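Local coordinates for protein putative carboxylesterase (Lactobacillus plantarum WCFS1, PDB 3BJR) that is a putative carboxylesterase that probably hydrolyses ester bonds with an alpha/beta-hydrolase catalytic domain, at residues 167-172 against 210-215; 64-69 against 83-88; 205-210 against 235-240; 214-219 against 246-251; 28-33 against 87-92. All coordinates share one frame; numbering follows the deposited sequence. Where two conformers were deposited one is given.

Interaction 1. Residues 167-172 against 210-215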
# COMPACT_ATOMS: atom_id res chain seq x y z
N LEU A 167 4.57 -8.17 7.79
CA LEU A 167 4.60 -9.16 6.67
C LEU A 167 5.30 -8.49 5.49
O LEU A 167 4.86 -7.43 5.06
CB LEU A 167 3.17 -9.56 6.25
CG LEU A 167 2.17 -10.01 7.32
CD1 LEU A 167 0.80 -10.29 6.64
CD2 LEU A 167 2.67 -11.22 8.04
N GLY A 168 6.40 -9.09 5.02
CA GLY A 168 7.20 -8.61 3.86
C GLY A 168 7.25 -9.67 2.78
O GLY A 168 7.71 -10.80 3.00
N TYR A 169 6.75 -9.32 1.60
CA TYR A 169 6.64 -10.22 0.46
C TYR A 169 6.05 -11.57 0.84
O TYR A 169 6.62 -12.60 0.54
CB TYR A 169 7.99 -10.39 -0.25
CG TYR A 169 8.63 -9.06 -0.51
CD1 TYR A 169 8.12 -8.21 -1.46
CD2 TYR A 169 9.72 -8.62 0.23
CE1 TYR A 169 8.67 -6.96 -1.67
CE2 TYR A 169 10.30 -7.37 0.01
CZ TYR A 169 9.76 -6.54 -0.94
OH TYR A 169 10.31 -5.28 -1.20
N PRO A 170 4.87 -11.57 1.47
CA PRO A 170 4.34 -12.85 1.88
C PRO A 170 4.04 -13.77 0.70
O PRO A 170 3.54 -13.31 -0.30
CB PRO A 170 3.05 -12.49 2.63
CG PRO A 170 2.86 -11.02 2.51
CD PRO A 170 3.99 -10.44 1.79
N VAL A 171 4.30 -15.05 0.88
CA VAL A 171 4.09 -16.09 -0.12
C VAL A 171 3.38 -17.25 0.54
O VAL A 171 3.81 -17.75 1.53
CB VAL A 171 5.45 -16.58 -0.75
CG1 VAL A 171 5.29 -17.92 -1.52
CG2 VAL A 171 6.06 -15.48 -1.62
N ILE A 172 2.26 -17.68 -0.03
CA ILE A 172 1.52 -18.86 0.44
C ILE A 172 1.94 -20.12 -0.31
O ILE A 172 1.95 -20.14 -1.50
CB ILE A 172 0.03 -18.67 0.21
CG1 ILE A 172 -0.45 -17.47 1.02
CG2 ILE A 172 -0.72 -19.96 0.58
CD1 ILE A 172 -1.87 -17.19 0.76
N ILE A 210 2.06 -4.49 6.31
CA ILE A 210 2.32 -5.35 5.18
C ILE A 210 2.93 -4.58 4.02
O ILE A 210 2.51 -3.47 3.72
CB ILE A 210 1.02 -5.96 4.59
CG1 ILE A 210 0.09 -6.47 5.66
CG2 ILE A 210 1.34 -7.09 3.60
CD1 ILE A 210 -1.35 -6.65 5.17
N TRP A 211 3.92 -5.19 3.39
CA TRP A 211 4.42 -4.71 2.11
C TRP A 211 4.74 -5.90 1.22
O TRP A 211 5.11 -6.99 1.69
CB TRP A 211 5.59 -3.74 2.22
CG TRP A 211 6.93 -4.30 2.27
CD1 TRP A 211 7.83 -4.36 1.25
CD2 TRP A 211 7.59 -4.82 3.42
NE1 TRP A 211 8.99 -4.94 1.69
CE2 TRP A 211 8.88 -5.20 3.02
CE3 TRP A 211 7.22 -4.99 4.74
CZ2 TRP A 211 9.79 -5.78 3.90
CZ3 TRP A 211 8.12 -5.54 5.62
CH2 TRP A 211 9.39 -5.94 5.19
N THR A 212 4.50 -5.71 -0.07
CA THR A 212 4.81 -6.75 -1.06
C THR A 212 5.04 -6.09 -2.42
O THR A 212 5.10 -4.83 -2.53
CB THR A 212 3.74 -7.90 -1.09
OG1 THR A 212 4.27 -9.05 -1.78
CG2 THR A 212 2.51 -7.46 -1.72
N THR A 213 5.23 -6.93 -3.43
CA THR A 213 5.45 -6.47 -4.79
C THR A 213 4.18 -6.62 -5.65
O THR A 213 3.41 -7.60 -5.50
CB THR A 213 6.67 -7.18 -5.43
OG1 THR A 213 6.89 -6.64 -6.72
CG2 THR A 213 6.47 -8.73 -5.50
N ALA A 214 3.91 -5.62 -6.50
CA ALA A 214 2.74 -5.60 -7.35
C ALA A 214 2.94 -6.33 -8.69
O ALA A 214 1.96 -6.83 -9.27
CB ALA A 214 2.33 -4.13 -7.65
N ASP A 215 4.19 -6.45 -9.13
CA ASP A 215 4.46 -6.84 -10.51
C ASP A 215 5.24 -8.13 -10.68
O ASP A 215 6.05 -8.25 -11.58
CB ASP A 215 5.15 -5.67 -11.24
CG ASP A 215 6.52 -5.32 -10.68
OD1 ASP A 215 6.70 -5.38 -9.45
OD2 ASP A 215 7.42 -4.97 -11.48
O HOH W 1 2.63 -11.10 -1.70

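Interaction 2. Residues 64-69 against 83-88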
# COMPACT_ATOMS: atom_id res chain seq x y z
N ILE A 64 16.46 -22.86 5.76
CA ILE A 64 16.33 -21.48 6.27
C ILE A 64 17.53 -20.73 5.67
O ILE A 64 18.67 -21.18 5.81
CB ILE A 64 16.30 -21.42 7.82
CG1 ILE A 64 15.01 -22.05 8.40
CG2 ILE A 64 16.40 -19.98 8.33
CD1 ILE A 64 13.73 -21.19 8.21
N PRO A 65 17.28 -19.62 4.93
CA PRO A 65 18.35 -18.79 4.39
C PRO A 65 18.89 -17.92 5.52
O PRO A 65 18.37 -16.85 5.83
CB PRO A 65 17.64 -17.95 3.33
CG PRO A 65 16.24 -17.88 3.76
CD PRO A 65 15.96 -19.09 4.55
N VAL A 66 19.94 -18.43 6.15
CA VAL A 66 20.48 -17.81 7.35
C VAL A 66 21.00 -16.42 7.11
O VAL A 66 20.74 -15.54 7.92
CB VAL A 66 21.51 -18.72 8.03
CG1 VAL A 66 22.30 -17.91 9.04
CG2 VAL A 66 20.78 -19.93 8.68
N ALA A 67 21.68 -16.20 5.98
CA ALA A 67 22.21 -14.88 5.63
C ALA A 67 21.09 -13.86 5.45
O ALA A 67 21.21 -12.72 5.85
CB ALA A 67 23.10 -14.95 4.38
N GLN A 68 19.98 -14.28 4.85
CA GLN A 68 18.82 -13.40 4.72
C GLN A 68 18.27 -13.04 6.12
O GLN A 68 17.95 -11.88 6.41
CB GLN A 68 17.72 -14.12 3.92
CG GLN A 68 16.37 -13.37 3.82
CD GLN A 68 15.18 -14.28 3.44
OE1 GLN A 68 14.36 -14.67 4.30
NE2 GLN A 68 15.10 -14.63 2.17
N ALA A 69 18.12 -14.06 6.96
CA ALA A 69 17.58 -13.93 8.32
C ALA A 69 18.41 -12.98 9.17
O ALA A 69 17.89 -12.07 9.79
CB ALA A 69 17.52 -15.32 8.97
N ALA A 83 16.94 -8.03 18.25
CA ALA A 83 16.47 -8.73 17.04
C ALA A 83 16.77 -10.21 17.06
O ALA A 83 17.88 -10.59 17.40
CB ALA A 83 17.08 -8.09 15.83
N PHE A 84 15.77 -11.03 16.74
CA PHE A 84 15.95 -12.48 16.70
C PHE A 84 15.57 -13.03 15.33
O PHE A 84 14.86 -12.38 14.55
CB PHE A 84 15.02 -13.16 17.71
CG PHE A 84 15.29 -12.81 19.14
CD1 PHE A 84 14.93 -11.59 19.66
CD2 PHE A 84 15.90 -13.75 19.98
CE1 PHE A 84 15.19 -11.29 20.99
CE2 PHE A 84 16.16 -13.46 21.29
CZ PHE A 84 15.81 -12.23 21.80
N TYR A 85 16.08 -14.22 15.01
CA TYR A 85 15.56 -14.93 13.85
C TYR A 85 15.23 -16.35 14.22
O TYR A 85 15.88 -16.93 15.07
CB TYR A 85 16.45 -14.83 12.60
CG TYR A 85 17.78 -15.49 12.58
CD1 TYR A 85 17.90 -16.84 12.38
CD2 TYR A 85 18.93 -14.74 12.65
CE1 TYR A 85 19.11 -17.44 12.27
CE2 TYR A 85 20.18 -15.36 12.54
CZ TYR A 85 20.26 -16.70 12.35
OH TYR A 85 21.51 -17.33 12.27
N LEU A 86 14.14 -16.85 13.63
CA LEU A 86 13.65 -18.19 13.90
C LEU A 86 13.95 -19.16 12.77
O LEU A 86 13.49 -18.96 11.67
CB LEU A 86 12.10 -18.15 14.11
CG LEU A 86 11.39 -19.47 14.42
CD1 LEU A 86 11.87 -20.10 15.74
CD2 LEU A 86 9.91 -19.23 14.38
N GLU A 87 14.73 -20.20 13.06
CA GLU A 87 14.90 -21.32 12.18
C GLU A 87 13.79 -22.32 12.57
O GLU A 87 13.90 -23.05 13.53
CB GLU A 87 16.29 -21.94 12.32
CG GLU A 87 17.40 -21.02 11.92
CD GLU A 87 18.76 -21.69 12.04
OE1 GLU A 87 19.00 -22.60 11.24
OE2 GLU A 87 19.56 -21.31 12.91
N TYR A 88 12.68 -22.26 11.85
CA TYR A 88 11.52 -23.10 12.10
C TYR A 88 11.60 -24.49 11.46
O TYR A 88 12.50 -24.78 10.68
CB TYR A 88 10.25 -22.38 11.65
CG TYR A 88 10.27 -21.78 10.24
CD1 TYR A 88 10.02 -22.55 9.10
CD2 TYR A 88 10.49 -20.43 10.05
CE1 TYR A 88 10.03 -21.99 7.84
CE2 TYR A 88 10.51 -19.86 8.78
CZ TYR A 88 10.30 -20.65 7.67
OH TYR A 88 10.30 -20.10 6.42

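Interaction 3. Residues 205-210 against 235-240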
# COMPACT_ATOMS: atom_id res chain seq x y z
N ASN A 205 -6.74 -10.51 16.19
CA ASN A 205 -5.66 -10.11 15.28
C ASN A 205 -5.22 -8.73 15.75
O ASN A 205 -6.03 -7.84 16.03
CB ASN A 205 -6.07 -10.02 13.79
CG ASN A 205 -6.18 -11.37 13.14
OD1 ASN A 205 -6.97 -12.18 13.55
ND2 ASN A 205 -5.42 -11.59 12.09
N GLN A 206 -3.92 -8.60 15.82
CA GLN A 206 -3.21 -7.40 16.22
C GLN A 206 -2.79 -6.56 15.03
O GLN A 206 -2.82 -7.07 13.90
CB GLN A 206 -1.98 -7.83 17.05
CG GLN A 206 -2.43 -8.62 18.29
CD GLN A 206 -3.38 -7.82 19.15
OE1 GLN A 206 -3.06 -6.71 19.51
NE2 GLN A 206 -4.56 -8.38 19.47
N PRO A 207 -2.41 -5.28 15.25
CA PRO A 207 -2.00 -4.38 14.18
C PRO A 207 -0.97 -4.99 13.24
O PRO A 207 -0.00 -5.61 13.71
CB PRO A 207 -1.43 -3.19 14.91
CG PRO A 207 -2.26 -3.14 16.19
CD PRO A 207 -2.43 -4.58 16.56
N THR A 208 -1.18 -4.76 11.94
CA THR A 208 -0.40 -5.42 10.91
C THR A 208 0.16 -4.46 9.87
O THR A 208 -0.58 -3.69 9.26
CB THR A 208 -1.29 -6.48 10.22
OG1 THR A 208 -1.82 -7.37 11.22
CG2 THR A 208 -0.51 -7.31 9.13
N PHE A 209 1.46 -4.56 9.63
CA PHE A 209 2.15 -3.79 8.61
C PHE A 209 2.52 -4.76 7.52
O PHE A 209 3.22 -5.72 7.76
CB PHE A 209 3.43 -3.15 9.15
CG PHE A 209 4.16 -2.35 8.15
CD1 PHE A 209 5.09 -2.91 7.33
CD2 PHE A 209 3.88 -0.99 8.00
CE1 PHE A 209 5.78 -2.14 6.39
CE2 PHE A 209 4.55 -0.24 7.08
CZ PHE A 209 5.48 -0.79 6.26
N ILE A 210 2.06 -4.49 6.31
CA ILE A 210 2.32 -5.35 5.18
C ILE A 210 2.93 -4.58 4.02
O ILE A 210 2.51 -3.47 3.72
CB ILE A 210 1.02 -5.96 4.59
CG1 ILE A 210 0.09 -6.47 5.66
CG2 ILE A 210 1.34 -7.09 3.60
CD1 ILE A 210 -1.35 -6.65 5.17
N LYS A 235 -11.76 -4.35 11.14
CA LYS A 235 -11.30 -3.13 11.79
C LYS A 235 -10.04 -3.33 12.63
O LYS A 235 -9.91 -2.73 13.69
CB LYS A 235 -12.42 -2.46 12.60
CG LYS A 235 -13.72 -2.32 11.84
CD LYS A 235 -14.81 -1.60 12.64
CE LYS A 235 -14.82 -0.09 12.38
NZ LYS A 235 -15.21 0.25 10.96
N ILE A 236 -9.16 -4.20 12.15
CA ILE A 236 -7.86 -4.44 12.75
C ILE A 236 -6.95 -3.36 12.14
O ILE A 236 -6.95 -3.19 10.92
CB ILE A 236 -7.29 -5.86 12.38
CG1 ILE A 236 -8.25 -6.98 12.79
CG2 ILE A 236 -5.86 -6.07 12.93
CD1 ILE A 236 -8.69 -6.98 14.25
N PRO A 237 -6.22 -2.59 12.97
CA PRO A 237 -5.32 -1.56 12.38
C PRO A 237 -4.26 -2.13 11.42
O PRO A 237 -3.64 -3.15 11.71
CB PRO A 237 -4.64 -0.95 13.61
CG PRO A 237 -5.65 -1.21 14.75
CD PRO A 237 -6.23 -2.53 14.45
N TYR A 238 -4.03 -1.46 10.30
CA TYR A 238 -3.07 -1.96 9.34
C TYR A 238 -2.46 -0.84 8.50
O TYR A 238 -2.97 0.27 8.40
CB TYR A 238 -3.73 -2.98 8.37
CG TYR A 238 -4.74 -2.32 7.39
CD1 TYR A 238 -5.96 -1.95 7.80
CD2 TYR A 238 -4.40 -2.08 6.05
CE1 TYR A 238 -6.85 -1.32 6.95
CE2 TYR A 238 -5.30 -1.45 5.19
CZ TYR A 238 -6.50 -1.07 5.65
OH TYR A 238 -7.44 -0.44 4.87
N GLU A 239 -1.37 -1.18 7.86
CA GLU A 239 -0.82 -0.38 6.82
C GLU A 239 -0.37 -1.34 5.70
O GLU A 239 0.11 -2.39 5.98
CB GLU A 239 0.30 0.46 7.41
CG GLU A 239 1.04 1.29 6.50
CD GLU A 239 1.71 2.48 7.14
OE1 GLU A 239 1.13 3.15 7.97
OE2 GLU A 239 2.84 2.76 6.80
N LEU A 240 -0.65 -0.99 4.46
CA LEU A 240 -0.33 -1.82 3.31
C LEU A 240 0.43 -1.02 2.25
O LEU A 240 0.00 0.03 1.85
CB LEU A 240 -1.61 -2.39 2.69
CG LEU A 240 -1.57 -3.17 1.37
CD1 LEU A 240 -0.90 -4.55 1.55
CD2 LEU A 240 -2.97 -3.34 0.83

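Interaction 4. Residues 214-219 against 246-251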
# COMPACT_ATOMS: atom_id res chain seq x y z
N ALA A 214 3.91 -5.62 -6.50
CA ALA A 214 2.74 -5.60 -7.35
C ALA A 214 2.94 -6.33 -8.69
O ALA A 214 1.96 -6.83 -9.27
CB ALA A 214 2.33 -4.13 -7.65
N ASP A 215 4.19 -6.45 -9.13
CA ASP A 215 4.46 -6.84 -10.51
C ASP A 215 5.24 -8.13 -10.68
O ASP A 215 6.05 -8.25 -11.58
CB ASP A 215 5.15 -5.67 -11.24
CG ASP A 215 6.52 -5.32 -10.68
OD1 ASP A 215 6.70 -5.38 -9.45
OD2 ASP A 215 7.42 -4.97 -11.48
N ASP A 216 5.01 -9.09 -9.80
CA ASP A 216 5.58 -10.41 -10.01
C ASP A 216 4.53 -11.13 -10.85
O ASP A 216 3.48 -11.51 -10.33
CB ASP A 216 5.82 -11.15 -8.71
CG ASP A 216 6.44 -12.54 -8.94
OD1 ASP A 216 6.32 -13.08 -10.06
OD2 ASP A 216 7.06 -13.08 -8.01
N PRO A 217 4.80 -11.36 -12.14
CA PRO A 217 3.74 -12.00 -12.94
C PRO A 217 3.36 -13.41 -12.48
O PRO A 217 2.27 -13.86 -12.78
CB PRO A 217 4.31 -12.02 -14.36
CG PRO A 217 5.81 -11.94 -14.19
CD PRO A 217 6.03 -11.13 -12.93
N ILE A 218 4.23 -14.07 -11.70
CA ILE A 218 4.00 -15.45 -11.23
C ILE A 218 3.22 -15.45 -9.94
O ILE A 218 2.52 -16.40 -9.66
CB ILE A 218 5.40 -16.26 -11.17
CG1 ILE A 218 5.86 -16.50 -12.60
CG2 ILE A 218 5.34 -17.63 -10.54
CD1 ILE A 218 4.71 -17.10 -13.48
N VAL A 219 3.33 -14.38 -9.17
CA VAL A 219 2.66 -14.28 -7.88
C VAL A 219 2.02 -12.89 -7.75
O VAL A 219 2.62 -11.98 -7.18
CB VAL A 219 3.66 -14.48 -6.77
CG1 VAL A 219 2.96 -14.46 -5.42
CG2 VAL A 219 4.43 -15.79 -6.97
N GLY A 246 9.27 -5.90 -8.56
CA GLY A 246 9.69 -7.03 -9.38
C GLY A 246 9.30 -8.35 -8.78
O GLY A 246 8.47 -8.39 -7.87
N PRO A 247 9.89 -9.44 -9.28
CA PRO A 247 9.62 -10.78 -8.75
C PRO A 247 9.91 -10.89 -7.26
O PRO A 247 10.84 -10.25 -6.80
CB PRO A 247 10.59 -11.68 -9.54
CG PRO A 247 10.93 -10.91 -10.78
CD PRO A 247 10.87 -9.46 -10.39
N HIS A 248 9.13 -11.70 -6.54
CA HIS A 248 9.31 -11.90 -5.09
C HIS A 248 10.77 -12.23 -4.70
O HIS A 248 11.29 -11.65 -3.76
CB HIS A 248 8.35 -12.99 -4.55
CG HIS A 248 6.97 -12.50 -4.23
ND1 HIS A 248 6.01 -12.26 -5.20
CD2 HIS A 248 6.37 -12.21 -3.05
CE1 HIS A 248 4.89 -11.84 -4.63
NE2 HIS A 248 5.09 -11.80 -3.32
N GLY A 249 11.41 -13.13 -5.43
CA GLY A 249 12.80 -13.53 -5.17
C GLY A 249 13.81 -12.40 -5.23
O GLY A 249 14.62 -12.27 -4.32
N LEU A 250 13.79 -11.60 -6.31
CA LEU A 250 14.63 -10.43 -6.45
C LEU A 250 14.28 -9.38 -5.36
O LEU A 250 15.18 -8.81 -4.76
CB LEU A 250 14.44 -9.79 -7.83
CG LEU A 250 15.16 -8.45 -8.16
CD1 LEU A 250 16.70 -8.72 -8.31
CD2 LEU A 250 14.56 -7.68 -9.41
N ALA A 251 12.98 -9.13 -5.16
CA ALA A 251 12.47 -8.18 -4.16
C ALA A 251 12.99 -8.48 -2.73
O ALA A 251 13.48 -7.59 -2.03
CB ALA A 251 10.92 -8.15 -4.20

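Interaction 5. Residues 28-33 against 87-92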
# COMPACT_ATOMS: atom_id res chain seq x y z
N THR A 28 12.00 -25.70 23.03
CA THR A 28 11.58 -26.95 23.62
C THR A 28 10.54 -27.64 22.78
O THR A 28 9.67 -26.99 22.22
CB THR A 28 11.01 -26.70 25.03
OG1 THR A 28 12.09 -26.30 25.89
CG2 THR A 28 10.34 -27.96 25.63
N ALA A 29 10.64 -28.97 22.72
CA ALA A 29 9.72 -29.86 22.00
C ALA A 29 9.64 -29.56 20.50
O ALA A 29 8.59 -29.72 19.89
CB ALA A 29 8.32 -29.82 22.64
N THR A 30 10.76 -29.13 19.93
CA THR A 30 10.84 -28.80 18.53
C THR A 30 12.29 -28.78 18.09
O THR A 30 13.23 -28.68 18.93
CB THR A 30 10.17 -27.42 18.25
OG1 THR A 30 10.25 -27.15 16.85
CG2 THR A 30 10.82 -26.27 19.08
N CYS A 31 12.52 -28.92 16.79
CA CYS A 31 13.87 -28.81 16.27
C CYS A 31 14.15 -27.33 15.99
O CYS A 31 15.29 -26.94 15.74
CB CYS A 31 14.02 -29.63 14.99
SG CYS A 31 12.97 -29.03 13.69
N ALA A 32 13.11 -26.50 16.05
CA ALA A 32 13.27 -25.07 15.80
C ALA A 32 14.31 -24.47 16.76
O ALA A 32 14.45 -24.90 17.91
CB ALA A 32 11.96 -24.36 15.90
N GLN A 33 15.01 -23.47 16.25
CA GLN A 33 16.00 -22.78 17.01
C GLN A 33 15.80 -21.30 16.83
O GLN A 33 15.10 -20.83 15.91
CB GLN A 33 17.40 -23.20 16.59
CG GLN A 33 17.62 -24.67 16.82
CD GLN A 33 19.04 -25.05 16.80
OE1 GLN A 33 19.81 -24.55 16.00
NE2 GLN A 33 19.41 -25.96 17.68
N GLU A 87 14.73 -20.20 13.06
CA GLU A 87 14.90 -21.32 12.18
C GLU A 87 13.79 -22.32 12.57
O GLU A 87 13.90 -23.05 13.53
CB GLU A 87 16.29 -21.94 12.32
CG GLU A 87 17.40 -21.02 11.92
CD GLU A 87 18.76 -21.69 12.04
OE1 GLU A 87 19.00 -22.60 11.24
OE2 GLU A 87 19.56 -21.31 12.91
N TYR A 88 12.68 -22.26 11.85
CA TYR A 88 11.52 -23.10 12.10
C TYR A 88 11.60 -24.49 11.46
O TYR A 88 12.50 -24.78 10.68
CB TYR A 88 10.25 -22.38 11.65
CG TYR A 88 10.27 -21.78 10.24
CD1 TYR A 88 10.02 -22.55 9.10
CD2 TYR A 88 10.49 -20.43 10.05
CE1 TYR A 88 10.03 -21.99 7.84
CE2 TYR A 88 10.51 -19.86 8.78
CZ TYR A 88 10.30 -20.65 7.67
OH TYR A 88 10.30 -20.10 6.42
N THR A 89 10.65 -25.34 11.84
CA THR A 89 10.56 -26.71 11.33
C THR A 89 10.41 -26.72 9.82
O THR A 89 9.62 -25.95 9.25
CB THR A 89 9.36 -27.47 11.95
OG1 THR A 89 9.48 -27.36 13.36
CG2 THR A 89 9.33 -28.95 11.54
N LEU A 90 11.18 -27.60 9.18
CA LEU A 90 11.19 -27.72 7.73
C LEU A 90 10.57 -29.04 7.31
O LEU A 90 10.28 -29.90 8.14
CB LEU A 90 12.65 -27.61 7.22
CG LEU A 90 13.46 -26.36 7.63
CD1 LEU A 90 14.94 -26.51 7.26
CD2 LEU A 90 12.88 -25.16 7.04
N LEU A 91 10.34 -29.20 6.01
CA LEU A 91 9.77 -30.44 5.45
C LEU A 91 10.64 -31.63 5.73
O LEU A 91 10.14 -32.74 5.92
CB LEU A 91 9.55 -30.29 3.95
CG LEU A 91 8.35 -29.40 3.61
CD1 LEU A 91 8.49 -28.68 2.24
CD2 LEU A 91 7.08 -30.25 3.71
N THR A 92 11.95 -31.42 5.77
CA THR A 92 12.90 -32.49 6.12
C THR A 92 12.83 -32.91 7.59
O THR A 92 13.20 -34.03 7.91
CB THR A 92 14.35 -32.11 5.76
OG1 THR A 92 14.56 -30.72 6.07
CG2 THR A 92 14.62 -32.36 4.26
O HOH W 2 9.97 -29.63 15.00
O HOH W 3 21.71 -22.26 14.99

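Interaction 1. Residues 167-172 against 210-215
Trp211 lies flat over Gly168 and points its pyrrole edge at Tyr169, where the parallel strands 165-168 and 208-213 run side by side and then part. From CB the indole is set between the backbone N and the carbonyl carbon (chi1 88°), which swings it back across the neighbouring strand. On the benzo side, CE3 reaches Leu167 O at 3.4 Å, and the six-membered ring takes Gly168 CA over its face, 3.5 Å from the centroid. A CB on Gly168 would probably clash with Trp211 CH2, so glycine permits this CH-pi contact. On the pyrrole side, CD1 and NE1 turn toward Tyr169 in a T-shaped pair with planes 72° apart; NE1 stands 3.2 Å from Tyr169 CZ. The phenol OH itself is bonded to His245 ND1. Trp211 N donates to Leu167 O (2.9 Å), Tyr169 N donates to Trp211 O (2.9 Å), and a water links Pro170 O to Thr212 OG1. Gly168 also bonds through its backbone to Gly130 and Ser132 of a probable nucleophile elbow. Trp271 meets the indole with ring planes nearly parallel, while on the other face of the sheet Leu167 and Ile210 meet helix 222-233 and Leu167 also meets helix 133-153.

Interaction 2. Residues 64-69 against 83-88
Ile64, Val66 and Ala69 pack on Tyr85, Glu87 and Tyr88 in an apolar contact rich in CH-pi interactions, with no hydrogen bond between the two segments. It lies in the beta-alpha-beta unit formed by strand 50-56, helix 66-77 and strand 82-87, where the start of the helix settles against the end of the second strand. Ile64 makes the broadest contact. Its CG1 stands beside the backbone N, anti to the carbonyl carbon (chi1 -68°), and the bend at the next bond carries CD1 to Tyr88, where the methyl stands over the middle of the phenol ring, 3.5 Å from the centroid. The other branch, CG2, lies 3.9 Å from Glu87 CG. Five residues on, Ala69 CB rests on a face of Tyr85, displaced toward the rim and 3.6 Å from CG. The far end of the same ring belongs to Val66, whose CG1 comes within 3.4 Å of Tyr85 OH. The first helical turn thus meets Tyr85 at both ends of its ring, over a face only at Ala69, while Glu87 CG sits at the edge in the ring plane. Pro65 is the N-cap residue, and its carbonyl accepts from Ala69 N at 3.0 Å, closing that turn. A glycerol, probably from the crystallisation liquor, bonds to Val66 N and Ala67 N at the helix start. Tyr88 OH is held by Pro57 O after strand 50-56, and its ring touches the probable nucleophile elbow as well as Pro101 and Asp104 of helix 100-114; Tyr85 packs on Thr35 and Tyr37 of strand 33-38.

Interaction 3. Residues 205-210 against 235-240
Thr208, Phe209 and Ile210 pair in parallel with Tyr238, Glu239 and Leu240, the two strands of a beta-alpha-beta unit whose connection is helix 222-233. Three backbone bonds join these segments: Thr208 N gives to Pro237 O (2.9 Å), Glu239 N to Thr208 O (3.0 Å) and Ile210 N to Glu239 O (2.9 Å). Thr208 OG1 turns back along its own chain and donates to Gln206 O, in the carbonyl plane. Glu239, buried, has both carboxylate oxygens engaged: OE2 by His241 NE2, OE1 by Lys244 N of the second subunit, to whose strand Leu240 pairs antiparallel so that the sheet continues across the dimer. Its aliphatic part runs alongside Phe209, with OE2 near the ring edge. Asn205 is likewise satisfied, ND2 by Asp143 and OD1 by Asn202 N. Before the strands begin, Pro207 and Pro237 lie side by side, and Ile236 leans on the approaching chain. An alanine in place of Ile236 is likely to open a gap beside Asn205 CB and the carbonyls of Asn205 and Gln206, letting this approach shift. Both isoleucine branches lie against these carbonyls: CD1 is 3.3 Å from Asn205 O, and CG2 3.3 Å from Gln206 O.

Interaction 4. Residues 214-219 against 246-251
Asp216 and His248 form a His-carboxylate pair at the C-terminal edge of the sheet, Asp216 in the loop after strand 208-213 and His248 at the start of the helix that follows strand 238-243, the places where alpha/beta hydrolases usually carry the acid and histidine of the catalytic triad; such a role is probable here but inferred. One oxygen, Asp216 OD2, takes two bonds from the same residue. His248 N donates to it from above the carboxylate plane at 2.9 Å, almost straight (176°), and His248 ND1 comes from the opposite face, toward the anti side, at 3.1 Å. His248 CG lies beside its backbone N (chi1 -83°), which brings ND1 round to Asp216 OD2, near the ring plane. The second oxygen, OD1, accepts from Ile218 N at 2.8 Å in an Asx turn, so the carboxylate is fixed from its own loop too. Replacing Asp216 by alanine would probably leave His248 N and ND1 without their acceptor, undo the Asx turn and leave the imidazole less firmly held. Val219 CG1 packs obliquely against the ring, 3.3 Å from His248 CE1. Next door, Asp215 OD1 accepts from Gly246 N (2.8 Å, syn side). Helix 248-257 starts at the histidine, with Pro247 as N-cap; Tyr169 and Val171 from the loop after strand 165-168 pack on the imidazole, and NE2 makes a weak bond to Thr212 OG1 of strand 208-213.

Interaction 5. Residues 28-33 against 87-92
Gln33 and Glu87 form an antiparallel hydrogen-bonded pair where strand 33-38 begins and strand 82-87 ends, and beyond it the two chains stay close as loops. Gln33 N donates to Glu87 O at 3.0 Å, and Glu87 N returns a bond to Gln33 O at 2.9 Å. Their side chains leave the sheet on the same face; in the Gln33 conformer described here, a water donates to both Gln33 OE1 and Glu87 OE2 and bridges the amide and the carboxylate. One residue back, Ala32 lies along the carbonyl of Glu87, CB 3.3 Å from Glu87 O, its methyl also facing Tyr88 CA. Farther out Thr30 and Thr89 cross obliquely, their OG1 atoms 3.6 Å apart and held by a common partner: Asp104 of helix 100-114 binds Thr30 OG1 through OD1 and Thr89 OG1 through OD2. That carboxylate therefore ties the two loops to the helix. Thr30 OG1, anti to the backbone N (chi1 -179°), also accepts from Ala32 N, making an ST turn. In the conformer given, one of two deposited, Cys31 SG lies 3.9 Å from Thr89 OG1. A second water completes the link, accepting from Cys31 N at 3.2 Å and donating to Thr89 OG1 at 2.8 Å.

How the interactions relate
Interactions 1, 2, 3 and 5 involve strands of one eight-stranded mixed sheet, in the order expected of an alpha/beta hydrolase. Interactions 2 and 5, sharing Glu87 and Tyr88, lie on the side with strands 33-38, 82-87 and 50-56, centres about 12 Å apart; both close before interaction 1 opens. Interactions 1 and 3 share Ile210 and strand 208-213, which lies between strands 165-168 and 238-243. Interaction 4 takes over where that strand ends, its centre about 9 Å from that of interaction 1. Interactions 3 and 5, centres about 28 Å apart, lie on opposite sides of the chain's centre. The Asp216-His248 pair and the probable nucleophile elbow, touched by Tyr88, lie near each other, consistent with an active site.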